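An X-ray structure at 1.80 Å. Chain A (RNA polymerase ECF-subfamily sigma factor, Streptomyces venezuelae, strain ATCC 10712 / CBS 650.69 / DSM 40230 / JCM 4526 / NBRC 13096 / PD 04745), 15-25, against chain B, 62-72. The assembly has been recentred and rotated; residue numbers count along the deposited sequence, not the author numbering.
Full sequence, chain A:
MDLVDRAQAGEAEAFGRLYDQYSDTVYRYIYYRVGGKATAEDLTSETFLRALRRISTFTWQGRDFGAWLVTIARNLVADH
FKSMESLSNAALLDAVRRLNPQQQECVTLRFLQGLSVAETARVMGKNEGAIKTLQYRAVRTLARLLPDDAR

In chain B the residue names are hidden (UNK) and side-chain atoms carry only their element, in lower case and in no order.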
# COMPACT_ATOMS: atom_id res chain seq x y z
N PHE A 15 -9.34 -7.74 1.90
CA PHE A 15 -8.60 -7.00 0.87
C PHE A 15 -7.75 -5.91 1.54
O PHE A 15 -6.65 -5.61 1.10
CB PHE A 15 -9.52 -6.37 -0.18
CG PHE A 15 -8.79 -5.93 -1.41
CD1 PHE A 15 -8.57 -6.81 -2.46
CD2 PHE A 15 -8.27 -4.64 -1.50
CE1 PHE A 15 -7.87 -6.40 -3.60
CE2 PHE A 15 -7.56 -4.23 -2.64
CZ PHE A 15 -7.36 -5.11 -3.67
N GLY A 16 -8.24 -5.35 2.62
CA GLY A 16 -7.42 -4.42 3.39
C GLY A 16 -6.13 -5.07 3.87
O GLY A 16 -5.04 -4.48 3.82
N ARG A 17 -6.25 -6.30 4.34
CA ARG A 17 -5.10 -7.08 4.76
C ARG A 17 -4.14 -7.38 3.59
O ARG A 17 -2.92 -7.45 3.78
CB ARG A 17 -5.56 -8.40 5.37
CG ARG A 17 -6.51 -8.23 6.55
CD ARG A 17 -5.78 -8.42 7.86
NE ARG A 17 -4.58 -7.60 7.93
CZ ARG A 17 -3.37 -8.06 8.26
NH1 ARG A 17 -3.21 -9.34 8.56
NH2 ARG A 17 -2.34 -7.24 8.29
N LEU A 18 -4.68 -7.59 2.40
CA LEU A 18 -3.81 -7.80 1.24
C LEU A 18 -2.99 -6.53 1.01
O LEU A 18 -1.79 -6.60 0.76
CB LEU A 18 -4.60 -8.20 -0.02
CG LEU A 18 -5.17 -9.63 -0.00
CD1 LEU A 18 -6.04 -9.89 -1.23
CD2 LEU A 18 -4.04 -10.65 0.10
N TYR A 19 -3.64 -5.37 1.10
CA TYR A 19 -2.92 -4.10 1.04
C TYR A 19 -1.83 -4.01 2.10
O TYR A 19 -0.68 -3.66 1.80
CB TYR A 19 -3.89 -2.92 1.13
CG TYR A 19 -3.16 -1.58 1.12
CD1 TYR A 19 -2.81 -0.98 -0.08
CD2 TYR A 19 -2.81 -0.96 2.31
CE1 TYR A 19 -2.13 0.24 -0.10
CE2 TYR A 19 -2.14 0.26 2.30
CZ TYR A 19 -1.81 0.86 1.09
OH TYR A 19 -1.13 2.06 1.09
N ASP A 20 -2.16 -4.32 3.36
CA ASP A 20 -1.13 -4.37 4.39
C ASP A 20 0.08 -5.22 4.01
O ASP A 20 1.23 -4.81 4.21
CB ASP A 20 -1.71 -4.92 5.70
CG ASP A 20 -2.83 -4.09 6.25
OD1 ASP A 20 -2.94 -2.89 5.92
OD2 ASP A 20 -3.61 -4.66 7.06
N GLN A 21 -0.16 -6.39 3.44
CA GLN A 21 0.90 -7.35 3.18
C GLN A 21 1.78 -6.94 1.99
O GLN A 21 3.00 -7.15 2.00
CB GLN A 21 0.26 -8.72 2.88
CG GLN A 21 1.21 -9.82 2.43
CD GLN A 21 0.50 -11.18 2.33
OE1 GLN A 21 -0.67 -11.32 2.70
NE2 GLN A 21 1.21 -12.18 1.81
N TYR A 22 1.17 -6.35 0.98
CA TYR A 22 1.85 -6.15 -0.31
C TYR A 22 2.14 -4.70 -0.68
O TYR A 22 2.86 -4.45 -1.66
CB TYR A 22 1.02 -6.77 -1.45
CG TYR A 22 0.99 -8.26 -1.44
CD1 TYR A 22 -0.13 -8.94 -0.99
CD2 TYR A 22 2.08 -9.00 -1.89
CE1 TYR A 22 -0.18 -10.35 -1.00
CE2 TYR A 22 2.04 -10.42 -1.90
CZ TYR A 22 0.91 -11.07 -1.44
OH TYR A 22 0.84 -12.46 -1.45
N SER A 23 1.57 -3.74 0.04
CA SER A 23 1.67 -2.35 -0.43
C SER A 23 3.10 -1.84 -0.53
O SER A 23 3.44 -1.15 -1.50
CB SER A 23 0.81 -1.39 0.39
OG SER A 23 1.21 -1.39 1.74
N ASP A 24 3.94 -2.18 0.45
CA ASP A 24 5.31 -1.63 0.45
C ASP A 24 6.13 -2.20 -0.71
O ASP A 24 6.96 -1.52 -1.31
CB ASP A 24 6.03 -1.91 1.77
CG ASP A 24 5.52 -1.03 2.92
OD1 ASP A 24 5.09 0.12 2.67
OD2 ASP A 24 5.58 -1.48 4.08
N THR A 25 5.90 -3.47 -1.02
CA THR A 25 6.60 -4.08 -2.15
C THR A 25 6.20 -3.45 -3.48
O THR A 25 7.06 -3.20 -4.32
CB THR A 25 6.38 -5.62 -2.20
OG1 THR A 25 6.79 -6.21 -0.95
CG2 THR A 25 7.20 -6.22 -3.31
N UNK B 62 -0.42 8.25 4.26
CA UNK B 62 -0.90 7.81 2.95
C UNK B 62 -1.49 6.39 3.00
O UNK B 62 -2.54 6.12 2.41
c UNK B 62 0.67 9.33 1.76
c UNK B 62 -0.22 7.30 0.59
c UNK B 62 0.23 7.88 1.91
N UNK B 63 -0.82 5.47 3.70
CA UNK B 63 -1.39 4.12 3.87
C UNK B 63 -2.80 4.16 4.47
O UNK B 63 -3.67 3.36 4.09
c UNK B 63 0.81 2.82 4.11
c UNK B 63 2.66 1.11 4.35
c UNK B 63 1.44 1.75 5.00
n UNK B 63 2.27 -0.08 3.55
c UNK B 63 -0.49 3.27 4.76
N UNK B 64 -3.02 5.04 5.44
CA UNK B 64 -4.35 5.09 6.06
C UNK B 64 -5.42 5.37 5.00
O UNK B 64 -6.44 4.70 4.94
c UNK B 64 -3.35 5.89 8.21
c UNK B 64 -5.82 6.15 7.80
c UNK B 64 -4.43 6.16 7.17
N UNK B 65 -5.15 6.35 4.14
CA UNK B 65 -6.15 6.79 3.19
C UNK B 65 -6.32 5.75 2.08
O UNK B 65 -7.46 5.41 1.70
c UNK B 65 -6.78 8.52 1.49
c UNK B 65 -5.82 9.25 3.67
c UNK B 65 -5.80 8.15 2.58
N UNK B 66 -5.21 5.23 1.60
CA UNK B 66 -5.30 4.22 0.52
C UNK B 66 -6.04 2.97 0.99
O UNK B 66 -6.86 2.43 0.26
c UNK B 66 -3.20 5.02 -0.64
c UNK B 66 -1.95 4.62 -1.42
c UNK B 66 -3.92 3.84 0.00
o UNK B 66 -1.35 3.56 -1.20
n UNK B 66 -1.53 5.50 -2.34
N UNK B 67 -5.70 2.50 2.18
CA UNK B 67 -6.36 1.31 2.73
C UNK B 67 -7.87 1.54 2.85
O UNK B 67 -8.67 0.65 2.53
n UNK B 67 -7.94 -2.28 6.93
c UNK B 67 -6.18 -0.48 4.60
c UNK B 67 -6.75 -2.83 6.83
c UNK B 67 -5.75 0.92 4.09
c UNK B 67 -5.77 -0.69 6.06
n UNK B 67 -6.59 -4.12 7.12
n UNK B 67 -5.70 -2.11 6.43
N UNK B 68 -8.25 2.71 3.35
CA UNK B 68 -9.66 3.04 3.51
C UNK B 68 -10.34 3.11 2.15
O UNK B 68 -11.45 2.62 1.97
c UNK B 68 -9.83 4.35 4.29
N UNK B 69 -9.66 3.72 1.17
CA UNK B 69 -10.20 3.76 -0.19
C UNK B 69 -10.44 2.34 -0.73
O UNK B 69 -11.44 2.10 -1.41
c UNK B 69 -9.24 4.49 -1.14
n UNK B 69 -7.08 6.42 -1.94
c UNK B 69 -8.37 6.67 -2.10
c UNK B 69 -9.31 6.02 -1.09
o UNK B 69 -8.81 7.39 -3.00
N UNK B 70 -9.55 1.42 -0.43
CA UNK B 70 -9.70 0.07 -0.99
C UNK B 70 -10.81 -0.73 -0.30
O UNK B 70 -11.59 -1.46 -0.95
c UNK B 70 -7.33 -0.04 -1.80
c UNK B 70 -7.56 -0.60 -3.25
c UNK B 70 -8.37 -0.67 -0.89
c UNK B 70 -5.93 -0.33 -1.34
N UNK B 71 -10.89 -0.59 1.02
CA UNK B 71 -11.93 -1.28 1.78
C UNK B 71 -13.30 -0.75 1.36
O UNK B 71 -14.24 -1.53 1.19
c UNK B 71 -11.70 -1.15 3.31
c UNK B 71 -10.41 -1.85 3.71
c UNK B 71 -12.87 -1.75 4.09
N UNK B 72 -13.41 0.57 1.18
CA UNK B 72 -14.64 1.19 0.71
C UNK B 72 -15.00 0.72 -0.71
O UNK B 72 -16.15 0.38 -0.98
c UNK B 72 -14.53 2.71 0.76
O HOH W 1 1.48 -2.09 5.28

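Both stretches are helical, their axes 9.1 Å apart at closest approach and their N-to-C directions 146° apart, so they run roughly antiparallel.

Position 62 has three carbons, one carrying the other two, and makes no contact with this stretch of chain A: V62(B), a buried aliphatic side chain.

Position 63 carries four carbons in a row ending in a nitrogen, which lies 3.0 Å from OD1 of D24(A) and 2.5 Å from OG of S23(A). This is K63(B). Its length lets a side chain that leaves the helix sideways reach the acid, where NZ forms a salt bridge with a weak hydrogen bond. A water accepts from NZ and donates to the backbone O of D20(A).

Positions 64 and 65 each repeat the three-carbon fork and point away from this stretch: V64(B), on which this contact makes no demand, and V65(B), buried and with no polar side-chain group to satisfy.

Position 66 points toward this stretch with three carbons, the third bearing one oxygen and one nitrogen, an amide; its oxygen lies 2.7 Å from OH of Y19(A). The residue is Q66(B). OE1 accepts a hydrogen bond from that hydroxyl, while NE2 is satisfied elsewhere in the structure.

Position 67 has three carbons, a nitrogen, then a carbon carrying two more nitrogens, a guanidinium that meets the carboxylate of D20(A): R67(B). Its planar end suits a carboxylate: NE donates to OD1 of D20(A) at 2.9 Å and NH2 to OD2 of D20(A) at 3.0 Å. The backbone of G16(A) lies over one guanidinium face, where an ideal CB on that glycine would come 2.9 Å from NH1 of R67(B), a clash.

Position 68 has a single carbon, A68(B), and position 69 three carbons ending in an oxygen and a nitrogen, Q69(B); neither reaches this stretch, so the contact makes no demand on them.

Position 70 has four carbons forked at the second, its terminal carbons 3.4 Å from CD1 of Y19(A) and 3.7 Å from CE2 of F15(A): L70(B). Buried and pointing toward this stretch, it sets CD1 against Y19(A) and CD2 at the ring edge of F15(A), apolar against apolar.

Position 71 has the three-carbon fork, one carbon 4.0 Å from CA of G16(A): V71(B), whose CG2 makes an apolar contact beside a residue without a side chain. Position 72, one carbon, is A72(B), out of reach of this stretch and equally unconstrained by it.

The contact works by reciprocal packing. Y19(A) sits among K63(B), Q66(B), R67(B) and L70(B), and R67(B) sits among G16(A), R17(A), Y19(A) and D20(A). R17(A) also bridges to D20(A), so this carboxylate serves both arginines, whose like charges approach to 4.1 Å between NE of R17(A) and NH2 of R67(B). Apolar packing around L70(B) thus combines with two interhelical salt bridges, burying 562 Å² in total.

Chain B, residues 62-72: VKVVQRAQLVA
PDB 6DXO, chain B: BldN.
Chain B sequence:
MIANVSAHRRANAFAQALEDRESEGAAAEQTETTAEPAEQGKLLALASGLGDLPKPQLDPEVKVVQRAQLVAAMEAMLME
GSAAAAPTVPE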